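Local coordinates for protein carbohydrate kinase, FGGY (Novosphingobium aromaticivorans, PDB 3H6E) that probably phosphorylates a carbohydrate, although its own substrate is not established, at residues L40-P51 against L89-Q98; A368-D379 against V402-R411. All coordinates share one frame; numbering follows the deposited sequence.

Interaction 1 of 2, residues L40-P51 against L89-Q98; sequences LEIDGIRRLDAP and LAFPPLDYEQ
The guanidinium of Arg47 has Leu94 CD1 over one face, off toward the rim, and Pro92 O close to its edge; the ring of Phe91 stands almost perpendicular to it, the planes 82° apart, with CD2 3.5 Å from Arg47 NH2. The guanidinium of Arg46 instead has Glu97 O and Gln98 N over a face. These two arginines belong to the second strand of a small beta hairpin, 40-41 with 46-47, in the N-terminal part of a kinase of the actin-like ATPase clan, and the irregular segment 89-98 runs along that strand, joined to it by a single beta bridge between Arg47 and Leu94. Backbone bonds flank the bridge: Asp95 N donates to Arg46 O (2.8 Å), and Leu48 N gives another to Pro93 O. With bends at chi2 and chi3, the Arg47 chain curls back so that NE lies 2.8 Å from Pro92 O; NH2 adds only a weak bond to the same oxygen. Apolar contacts continue on toward helix 50-63. Leu40 CD2 meets Pro92 CG at 3.6 Å, the two side chains crossing at about a right angle, and Ala50 CB rests 3.8 Å from Leu89 CD2. Beyond the pair, Trp152 covers Leu48 and Pro93, while Leu94 leans on Gln132 and Leu136 of helix 129-139. Asp95 OD1 forms an Asx turn by accepting from Glu97 N through its anti lone pair, and it also forms a salt bridge with Lys15. At the far end the Gln98 chain, bent at chi2 (61°), brings OE1 to Arg46 N, 3.1 Å away; the N-H points almost straight at this oxygen, with the nitrogen well above the amide plane.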
loop_
_atom_site.group_PDB
_atom_site.type_symbol
_atom_site.label_atom_id
_atom_site.label_comp_id
_atom_site.label_asym_id
_atom_site.label_seq_id
_atom_site.Cartn_x
_atom_site.Cartn_y
_atom_site.Cartn_z
ATOM N N LEU A 40 -14.651 -3.745 15.969
ATOM C CA LEU A 40 -14.997 -4.055 17.348
ATOM C C LEU A 40 -15.378 -2.776 18.083
ATOM O O LEU A 40 -14.580 -1.840 18.172
ATOM C CB LEU A 40 -13.809 -4.711 18.053
ATOM C CG LEU A 40 -14.007 -5.114 19.515
ATOM C CD1 LEU A 40 -14.185 -6.620 19.630
ATOM C CD2 LEU A 40 -12.826 -4.658 20.352
ATOM N N GLU A 41 -16.596 -2.732 18.610
ATOM C CA GLU A 41 -17.049 -1.573 19.369
ATOM C C GLU A 41 -16.579 -1.669 20.820
ATOM O O GLU A 41 -16.521 -2.758 21.392
ATOM C CB GLU A 41 -18.569 -1.444 19.293
ATOM C CG GLU A 41 -19.062 -0.012 19.352
ATOM C CD GLU A 41 -18.463 0.857 18.257
ATOM O OE1 GLU A 41 -17.783 0.315 17.358
ATOM O OE2 GLU A 41 -18.676 2.087 18.296
ATOM N N ILE A 42 -16.240 -0.532 21.419
ATOM C CA ILE A 42 -15.625 -0.549 22.740
ATOM C C ILE A 42 -16.054 0.643 23.602
ATOM O O ILE A 42 -16.061 0.558 24.830
ATOM C CB ILE A 42 -14.081 -0.603 22.621
ATOM C CG1 ILE A 42 -13.509 -1.808 23.379
ATOM C CG2 ILE A 42 -13.461 0.712 23.071
ATOM C CD1 ILE A 42 -13.223 -1.542 24.840
ATOM N N ASP A 43 -16.414 1.747 22.953
ATOM C CA ASP A 43 -16.916 2.936 23.639
ATOM C C ASP A 43 -17.661 3.818 22.649
ATOM O O ASP A 43 -18.014 4.959 22.952
ATOM C CB ASP A 43 -15.768 3.749 24.247
ATOM C CG ASP A 43 -15.283 3.185 25.568
ATOM O OD1 ASP A 43 -15.818 3.594 26.623
ATOM O OD2 ASP A 43 -14.367 2.335 25.551
ATOM N N GLY A 44 -17.909 3.275 21.464
ATOM C CA GLY A 44 -18.260 4.088 20.317
ATOM C C GLY A 44 -16.967 4.221 19.543
ATOM O O GLY A 44 -16.907 4.836 18.478
ATOM N N ILE A 45 -15.924 3.618 20.108
ATOM C CA ILE A 45 -14.590 3.606 19.523
ATOM C C ILE A 45 -14.359 2.325 18.724
ATOM O O ILE A 45 -14.334 1.230 19.286
ATOM C CB ILE A 45 -13.514 3.704 20.617
ATOM C CG1 ILE A 45 -13.664 5.010 21.396
ATOM C CG2 ILE A 45 -12.125 3.594 20.017
ATOM C CD1 ILE A 45 -12.485 5.316 22.300
ATOM N N ARG A 46 -14.192 2.467 17.413
ATOM C CA ARG A 46 -13.960 1.317 16.542
ATOM C C ARG A 46 -12.547 0.764 16.710
ATOM O O ARG A 46 -11.574 1.516 16.758
ATOM C CB ARG A 46 -14.237 1.681 15.082
ATOM C CG ARG A 46 -15.693 1.500 14.678
ATOM C CD ARG A 46 -16.214 2.687 13.880
ATOM N NE ARG A 46 -15.640 2.769 12.542
ATOM C CZ ARG A 46 -15.707 3.851 11.771
ATOM N NH1 ARG A 46 -16.319 4.945 12.209
ATOM N NH2 ARG A 46 -15.162 3.844 10.563
ATOM N N ARG A 47 -12.448 -0.559 16.801
ATOM C CA ARG A 47 -11.179 -1.217 17.083
ATOM C C ARG A 47 -10.903 -2.349 16.107
ATOM O O ARG A 47 -11.828 -2.965 15.577
ATOM C CB ARG A 47 -11.183 -1.778 18.508
ATOM C CG ARG A 47 -11.768 -0.836 19.548
ATOM C CD ARG A 47 -10.806 0.282 19.882
ATOM N NE ARG A 47 -9.941 -0.061 21.006
ATOM C CZ ARG A 47 -9.951 0.575 22.174
ATOM N NH1 ARG A 47 -10.771 1.597 22.367
ATOM N NH2 ARG A 47 -9.132 0.201 23.146
ATOM N N LEU A 48 -9.622 -2.614 15.867
ATOM C CA LEU A 48 -9.212 -3.851 15.219
ATOM C C LEU A 48 -9.505 -4.983 16.194
ATOM O O LEU A 48 -9.174 -4.890 17.377
ATOM C CB LEU A 48 -7.722 -3.816 14.884
ATOM C CG LEU A 48 -7.305 -3.276 13.514
ATOM C CD1 LEU A 48 -8.315 -2.274 12.976
ATOM C CD2 LEU A 48 -5.911 -2.666 13.590
ATOM N N ASP A 49 -10.140 -6.044 15.711
ATOM C CA ASP A 49 -10.538 -7.135 16.589
ATOM C C ASP A 49 -9.395 -8.117 16.800
ATOM O O ASP A 49 -9.380 -9.198 16.217
ATOM C CB ASP A 49 -11.763 -7.859 16.034
ATOM C CG ASP A 49 -12.470 -8.694 17.083
ATOM O OD1 ASP A 49 -11.870 -8.938 18.154
ATOM O OD2 ASP A 49 -13.626 -9.102 16.836
ATOM N N ALA A 50 -8.445 -7.733 17.647
ATOM C CA ALA A 50 -7.259 -8.543 17.906
ATOM C C ALA A 50 -7.567 -9.868 18.606
ATOM O O ALA A 50 -7.177 -10.928 18.119
ATOM C CB ALA A 50 -6.225 -7.742 18.701
ATOM N N PRO A 51 -8.265 -9.815 19.752
ATOM C CA PRO A 51 -8.522 -11.059 20.486
ATOM C C PRO A 51 -9.168 -12.101 19.584
ATOM O O PRO A 51 -8.726 -13.249 19.537
ATOM C CB PRO A 51 -9.516 -10.629 21.572
ATOM C CG PRO A 51 -9.318 -9.164 21.721
ATOM C CD PRO A 51 -8.948 -8.661 20.361
ATOM N N LEU A 89 -1.423 -7.836 25.630
ATOM C CA LEU A 89 -2.138 -6.811 24.882
ATOM C C LEU A 89 -2.958 -5.917 25.814
ATOM O O LEU A 89 -3.888 -6.375 26.478
ATOM C CB LEU A 89 -3.043 -7.430 23.821
ATOM C CG LEU A 89 -3.780 -6.374 22.994
ATOM C CD1 LEU A 89 -2.787 -5.587 22.140
ATOM C CD2 LEU A 89 -4.876 -6.997 22.136
ATOM N N ALA A 90 -2.603 -4.639 25.857
ATOM C CA ALA A 90 -3.274 -3.689 26.731
ATOM C C ALA A 90 -4.743 -3.514 26.352
ATOM O O ALA A 90 -5.596 -3.304 27.216
ATOM C CB ALA A 90 -2.553 -2.354 26.706
ATOM N N PHE A 91 -5.030 -3.608 25.056
ATOM C CA PHE A 91 -6.384 -3.443 24.535
ATOM C C PHE A 91 -6.369 -3.600 23.017
ATOM O O PHE A 91 -5.313 -3.498 22.391
ATOM C CB PHE A 91 -6.942 -2.066 24.911
ATOM C CG PHE A 91 -6.029 -0.922 24.557
ATOM C CD1 PHE A 91 -5.454 -0.143 25.548
ATOM C CD2 PHE A 91 -5.742 -0.631 23.231
ATOM C CE1 PHE A 91 -4.613 0.906 25.224
ATOM C CE2 PHE A 91 -4.902 0.414 22.900
ATOM C CZ PHE A 91 -4.336 1.183 23.897
ATOM N N PRO A 92 -7.539 -3.852 22.414
ATOM C CA PRO A 92 -7.569 -3.895 20.948
ATOM C C PRO A 92 -7.145 -2.550 20.359
ATOM O O PRO A 92 -7.591 -1.506 20.841
ATOM C CB PRO A 92 -9.045 -4.171 20.637
ATOM C CG PRO A 92 -9.582 -4.810 21.877
ATOM C CD PRO A 92 -8.853 -4.152 23.007
ATOM N N PRO A 93 -6.277 -2.575 19.337
ATOM C CA PRO A 93 -5.827 -1.350 18.671
ATOM C C PRO A 93 -6.990 -0.610 18.032
ATOM O O PRO A 93 -8.010 -1.216 17.705
ATOM C CB PRO A 93 -4.877 -1.867 17.588
ATOM C CG PRO A 93 -4.424 -3.196 18.083
ATOM C CD PRO A 93 -5.613 -3.772 18.794
ATOM N N LEU A 94 -6.832 0.696 17.867
ATOM C CA LEU A 94 -7.861 1.518 17.254
ATOM C C LEU A 94 -7.981 1.205 15.769
ATOM O O LEU A 94 -6.987 0.914 15.107
ATOM C CB LEU A 94 -7.531 3.002 17.435
ATOM C CG LEU A 94 -7.681 3.632 18.820
ATOM C CD1 LEU A 94 -7.046 2.768 19.897
ATOM C CD2 LEU A 94 -7.082 5.036 18.833
ATOM N N ASP A 95 -9.208 1.252 15.260
ATOM C CA ASP A 95 -9.452 1.208 13.825
ATOM C C ASP A 95 -8.993 2.551 13.275
ATOM O O ASP A 95 -9.409 3.591 13.778
ATOM C CB ASP A 95 -10.947 1.008 13.564
ATOM C CG ASP A 95 -11.265 0.756 12.101
ATOM O OD1 ASP A 95 -10.863 1.572 11.244
ATOM O OD2 ASP A 95 -11.935 -0.258 11.809
ATOM N N TYR A 96 -8.128 2.550 12.266
ATOM C CA TYR A 96 -7.605 3.822 11.774
ATOM C C TYR A 96 -8.693 4.688 11.145
ATOM O O TYR A 96 -8.507 5.887 10.948
ATOM C CB TYR A 96 -6.382 3.653 10.855
ATOM C CG TYR A 96 -6.624 3.026 9.492
ATOM C CD1 TYR A 96 -7.464 3.626 8.561
ATOM C CD2 TYR A 96 -5.959 1.863 9.118
ATOM C CE1 TYR A 96 -7.666 3.061 7.310
ATOM C CE2 TYR A 96 -6.151 1.294 7.872
ATOM C CZ TYR A 96 -7.005 1.896 6.970
ATOM O OH TYR A 96 -7.195 1.327 5.728
ATOM N N GLU A 97 -9.837 4.079 10.857
ATOM C CA GLU A 97 -10.974 4.826 10.333
ATOM C C GLU A 97 -11.796 5.458 11.453
ATOM O O GLU A 97 -12.700 6.253 11.193
ATOM C CB GLU A 97 -11.862 3.945 9.449
ATOM C CG GLU A 97 -11.169 3.434 8.198
ATOM C CD GLU A 97 -12.131 3.210 7.046
ATOM O OE1 GLU A 97 -12.176 2.077 6.519
ATOM O OE2 GLU A 97 -12.839 4.168 6.667
ATOM N N GLN A 98 -11.480 5.106 12.698
ATOM C CA GLN A 98 -12.145 5.722 13.843
ATOM C C GLN A 98 -11.846 7.211 13.905
ATOM O O GLN A 98 -10.690 7.629 13.830
ATOM C CB GLN A 98 -11.736 5.059 15.161
ATOM C CG GLN A 98 -12.084 5.890 16.402
ATOM C CD GLN A 98 -13.579 6.146 16.552
ATOM O OE1 GLN A 98 -14.405 5.297 16.218
ATOM N NE2 GLN A 98 -13.929 7.322 17.062
#

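Interaction 2 of 2, residues A368-D379 against V402-R411; sequences AAACLYAALVAD and VFVRALASLR
Phe403 and Ala375 interlock where helices 363-384 and 401-410 of the FGGY C-terminal domain pack side by side; the axes of 368-379 and 402-410 approach to 8.1 Å and cross at -44°. Each is a knob in a hole of the other helix: Ala375 sits among Phe403, Ala406, Leu407 and Leu410, and Phe403 among Cys371, Ala374, Ala375 and Ala378. Because CG of Phe403 lies opposite its own N (chi1 171°), the ring reaches across edge first, its CE1 3.6 Å from Ala374 O. Small residues permit the close approach, with Ala375 CB 3.8 Å from Ala406 CB. Leu372, whose CG is anti to the carbonyl carbon (chi1 -66°), swings CD2 back over Val402 CG1 (3.6 Å) and Ala406, although its CB points away from the partner helix. Leu410 lays CD1 against Ala375 and meets Leu376 at about a right angle. Tyr460 and Trp464 of helix 457-468 border Leu372 and Leu376, respectively. Beyond the last turn of helix 401-410, Arg411 offers NH2 to Asp379 O in a weak bond of 2.8 Å, while NE makes a long salt bridge of 3.5 Å to Asp379 OD1. Most of the buried surface is thus apolar, with this charged pair at one end; Arg461 pairs with Asp379 OD2 and Asp383 with Arg411 NH2, which probably balances the charges.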
loop_
_atom_site.group_PDB
_atom_site.type_symbol
_atom_site.label_atom_id
_atom_site.label_comp_id
_atom_site.label_asym_id
_atom_site.label_seq_id
_atom_site.Cartn_x
_atom_site.Cartn_y
_atom_site.Cartn_z
ATOM N N ALA A 368 -13.317 5.536 -23.124
ATOM C CA ALA A 368 -11.953 5.473 -23.627
ATOM C C ALA A 368 -11.190 6.721 -23.199
ATOM O O ALA A 368 -10.030 6.645 -22.792
ATOM C CB ALA A 368 -11.952 5.331 -25.139
ATOM N N ALA A 369 -11.857 7.868 -23.283
ATOM C CA ALA A 369 -11.244 9.141 -22.923
ATOM C C ALA A 369 -10.943 9.214 -21.429
ATOM O O ALA A 369 -10.003 9.886 -21.010
ATOM C CB ALA A 369 -12.140 10.297 -23.340
ATOM N N ALA A 370 -11.748 8.522 -20.630
ATOM C CA ALA A 370 -11.529 8.479 -19.191
ATOM C C ALA A 370 -10.189 7.810 -18.890
ATOM O O ALA A 370 -9.461 8.232 -17.995
ATOM C CB ALA A 370 -12.671 7.740 -18.496
ATOM N N CYS A 371 -9.874 6.767 -19.652
ATOM C CA CYS A 371 -8.615 6.050 -19.499
ATOM C C CYS A 371 -7.417 6.916 -19.873
ATOM O O CYS A 371 -6.306 6.684 -19.397
ATOM C CB CYS A 371 -8.616 4.788 -20.356
ATOM S SG CYS A 371 -9.830 3.560 -19.874
ATOM N N LEU A 372 -7.645 7.908 -20.727
ATOM C CA LEU A 372 -6.572 8.802 -21.154
ATOM C C LEU A 372 -6.257 9.821 -20.074
ATOM O O LEU A 372 -5.093 10.110 -19.802
ATOM C CB LEU A 372 -6.940 9.527 -22.453
ATOM C CG LEU A 372 -7.081 8.679 -23.721
ATOM C CD1 LEU A 372 -7.056 9.571 -24.961
ATOM C CD2 LEU A 372 -5.992 7.621 -23.796
ATOM N N TYR A 373 -7.308 10.362 -19.466
ATOM C CA TYR A 373 -7.175 11.357 -18.408
ATOM C C TYR A 373 -6.399 10.799 -17.215
ATOM O O TYR A 373 -5.655 11.524 -16.550
ATOM C CB TYR A 373 -8.562 11.845 -17.968
ATOM C CG TYR A 373 -8.584 12.528 -16.618
ATOM C CD1 TYR A 373 -8.299 13.880 -16.495
ATOM C CD2 TYR A 373 -8.892 11.816 -15.466
ATOM C CE1 TYR A 373 -8.316 14.503 -15.259
ATOM C CE2 TYR A 373 -8.912 12.430 -14.230
ATOM C CZ TYR A 373 -8.627 13.772 -14.133
ATOM O OH TYR A 373 -8.644 14.388 -12.905
ATOM N N ALA A 374 -6.575 9.508 -16.950
ATOM C CA ALA A 374 -5.911 8.861 -15.826
ATOM C C ALA A 374 -4.448 8.589 -16.159
ATOM O O ALA A 374 -3.595 8.547 -15.272
ATOM C CB ALA A 374 -6.633 7.573 -15.442
ATOM N N ALA A 375 -4.165 8.409 -17.444
ATOM C CA ALA A 375 -2.797 8.201 -17.902
ATOM C C ALA A 375 -2.004 9.490 -17.744
ATOM O O ALA A 375 -0.850 9.476 -17.318
ATOM C CB ALA A 375 -2.786 7.745 -19.347
ATOM N N LEU A 376 -2.644 10.605 -18.076
ATOM C CA LEU A 376 -2.001 11.911 -18.032
ATOM C C LEU A 376 -1.735 12.361 -16.604
ATOM O O LEU A 376 -0.693 12.947 -16.316
ATOM C CB LEU A 376 -2.858 12.941 -18.767
ATOM C CG LEU A 376 -3.063 12.633 -20.254
ATOM C CD1 LEU A 376 -4.351 13.246 -20.787
ATOM C CD2 LEU A 376 -1.855 13.068 -21.084
ATOM N N VAL A 377 -2.681 12.085 -15.711
ATOM C CA VAL A 377 -2.523 12.444 -14.310
ATOM C C VAL A 377 -1.524 11.505 -13.638
ATOM O O VAL A 377 -0.764 11.920 -12.765
ATOM C CB VAL A 377 -3.866 12.419 -13.549
ATOM C CG1 VAL A 377 -3.656 12.806 -12.090
ATOM C CG2 VAL A 377 -4.872 13.350 -14.209
ATOM N N ALA A 378 -1.525 10.241 -14.051
ATOM C CA ALA A 378 -0.533 9.289 -13.565
ATOM C C ALA A 378 0.839 9.711 -14.067
ATOM O O ALA A 378 1.840 9.578 -13.365
ATOM C CB ALA A 378 -0.857 7.881 -14.032
ATOM N N ASP A 379 0.866 10.234 -15.287
ATOM C CA ASP A 379 2.094 10.723 -15.898
ATOM C C ASP A 379 2.697 11.858 -15.076
ATOM O O ASP A 379 3.899 11.887 -14.828
ATOM C CB ASP A 379 1.814 11.204 -17.322
ATOM C CG ASP A 379 3.025 11.834 -17.970
ATOM O OD1 ASP A 379 3.900 11.079 -18.450
ATOM O OD2 ASP A 379 3.097 13.083 -18.001
ATOM N N VAL A 402 -6.666 0.845 -22.733
ATOM C CA VAL A 402 -6.503 2.242 -23.112
ATOM C C VAL A 402 -5.585 2.961 -22.130
ATOM O O VAL A 402 -4.768 3.794 -22.527
ATOM C CB VAL A 402 -7.853 2.975 -23.186
ATOM C CG1 VAL A 402 -7.652 4.397 -23.672
ATOM C CG2 VAL A 402 -8.820 2.216 -24.101
ATOM N N PHE A 403 -5.715 2.631 -20.849
ATOM C CA PHE A 403 -4.894 3.255 -19.815
ATOM C C PHE A 403 -3.418 2.887 -19.944
ATOM O O PHE A 403 -2.569 3.761 -20.123
ATOM C CB PHE A 403 -5.402 2.892 -18.416
ATOM C CG PHE A 403 -4.480 3.319 -17.311
ATOM C CD1 PHE A 403 -4.294 4.660 -17.024
ATOM C CD2 PHE A 403 -3.792 2.377 -16.557
ATOM C CE1 PHE A 403 -3.438 5.056 -16.008
ATOM C CE2 PHE A 403 -2.937 2.768 -15.539
ATOM C CZ PHE A 403 -2.762 4.109 -15.266
ATOM N N VAL A 404 -3.119 1.602 -19.870
ATOM C CA VAL A 404 -1.750 1.101 -19.890
ATOM C C VAL A 404 -1.035 1.502 -21.176
ATOM O O VAL A 404 0.130 1.954 -21.123
ATOM C CB VAL A 404 -1.708 -0.431 -19.747
ATOM C CG1 VAL A 404 -0.283 -0.942 -19.894
ATOM C CG2 VAL A 404 -2.301 -0.859 -18.413
ATOM N N ARG A 405 -1.662 1.315 -22.321
ATOM C CA ARG A 405 -1.040 1.635 -23.605
ATOM C C ARG A 405 -0.829 3.140 -23.792
ATOM O O ARG A 405 0.139 3.563 -24.422
ATOM C CB ARG A 405 -1.849 1.053 -24.767
ATOM C CG ARG A 405 -1.915 -0.466 -24.759
ATOM C CD ARG A 405 -2.554 -1.010 -26.023
ATOM N NE ARG A 405 -1.661 -0.901 -27.170
ATOM C CZ ARG A 405 -1.965 -1.320 -28.394
ATOM N NH1 ARG A 405 -3.147 -1.874 -28.630
ATOM N NH2 ARG A 405 -1.089 -1.184 -29.382
ATOM N N ALA A 406 -1.735 3.943 -23.246
ATOM C CA ALA A 406 -1.561 5.387 -23.265
ATOM C C ALA A 406 -0.340 5.744 -22.431
ATOM O O ALA A 406 0.400 6.672 -22.749
ATOM C CB ALA A 406 -2.800 6.083 -22.728
ATOM N N LEU A 407 -0.134 4.990 -21.356
ATOM C CA LEU A 407 1.016 5.204 -20.492
ATOM C C LEU A 407 2.302 4.872 -21.242
ATOM O O LEU A 407 3.275 5.623 -21.198
ATOM C CB LEU A 407 0.900 4.353 -19.227
ATOM C CG LEU A 407 1.783 4.812 -18.069
ATOM C CD1 LEU A 407 1.489 6.270 -17.735
ATOM C CD2 LEU A 407 1.604 3.915 -16.852
ATOM N N ALA A 408 2.296 3.742 -21.939
ATOM C CA ALA A 408 3.442 3.343 -22.749
ATOM C C ALA A 408 3.822 4.428 -23.760
ATOM O O ALA A 408 5.006 4.721 -23.956
ATOM C CB ALA A 408 3.153 2.038 -23.455
ATOM N N SER A 409 2.812 5.028 -24.388
ATOM C CA SER A 409 3.029 6.077 -25.383
ATOM C C SER A 409 3.639 7.324 -24.760
ATOM O O SER A 409 4.555 7.928 -25.321
ATOM C CB SER A 409 1.715 6.440 -26.080
ATOM O OG SER A 409 1.146 5.313 -26.726
ATOM N N LEU A 410 3.120 7.713 -23.601
ATOM C CA LEU A 410 3.621 8.890 -22.900
ATOM C C LEU A 410 5.073 8.705 -22.468
ATOM O O LEU A 410 5.861 9.646 -22.504
ATOM C CB LEU A 410 2.737 9.219 -21.695
ATOM C CG LEU A 410 1.334 9.731 -22.039
ATOM C CD1 LEU A 410 0.419 9.702 -20.825
ATOM C CD2 LEU A 410 1.410 11.129 -22.621
ATOM N N ARG A 411 5.418 7.483 -22.070
ATOM C CA ARG A 411 6.778 7.157 -21.651
ATOM C C ARG A 411 7.430 6.206 -22.649
ATOM O O ARG A 411 7.618 5.020 -22.363
ATOM C CB ARG A 411 6.761 6.532 -20.257
ATOM C CG ARG A 411 5.849 7.258 -19.290
ATOM C CD ARG A 411 6.518 7.417 -17.941
ATOM N NE ARG A 411 5.991 8.572 -17.228
ATOM C CZ ARG A 411 6.621 9.194 -16.240
ATOM N NH1 ARG A 411 7.821 8.780 -15.837
ATOM N NH2 ARG A 411 6.046 10.236 -15.657
HETATM O O HOH W 1 6.065 11.146 -20.499
#

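Overall arrangement
From the N terminus, the chain runs through three strands of the first mixed sheet (9-13, 17-23 and 29-36) before segment 40-51 turns back as a hairpin and enters helix 50-63. Interaction 1 closes the loop that follows, through strands 71-76, 81-85 and 88-89, tying the hairpin and the helix start to the connection leading to helix 102-109. The chain then completes the N-terminal half and enters the second mixed sheet. Interaction 2 closes a shorter loop there, containing strand 390-394, and joins the helices on either side of it in sequence. The two loops follow in series, neither nested nor crossed; the centres of interactions 1 and 2 lie about 40 Å apart, on opposite sides of the chain's centre.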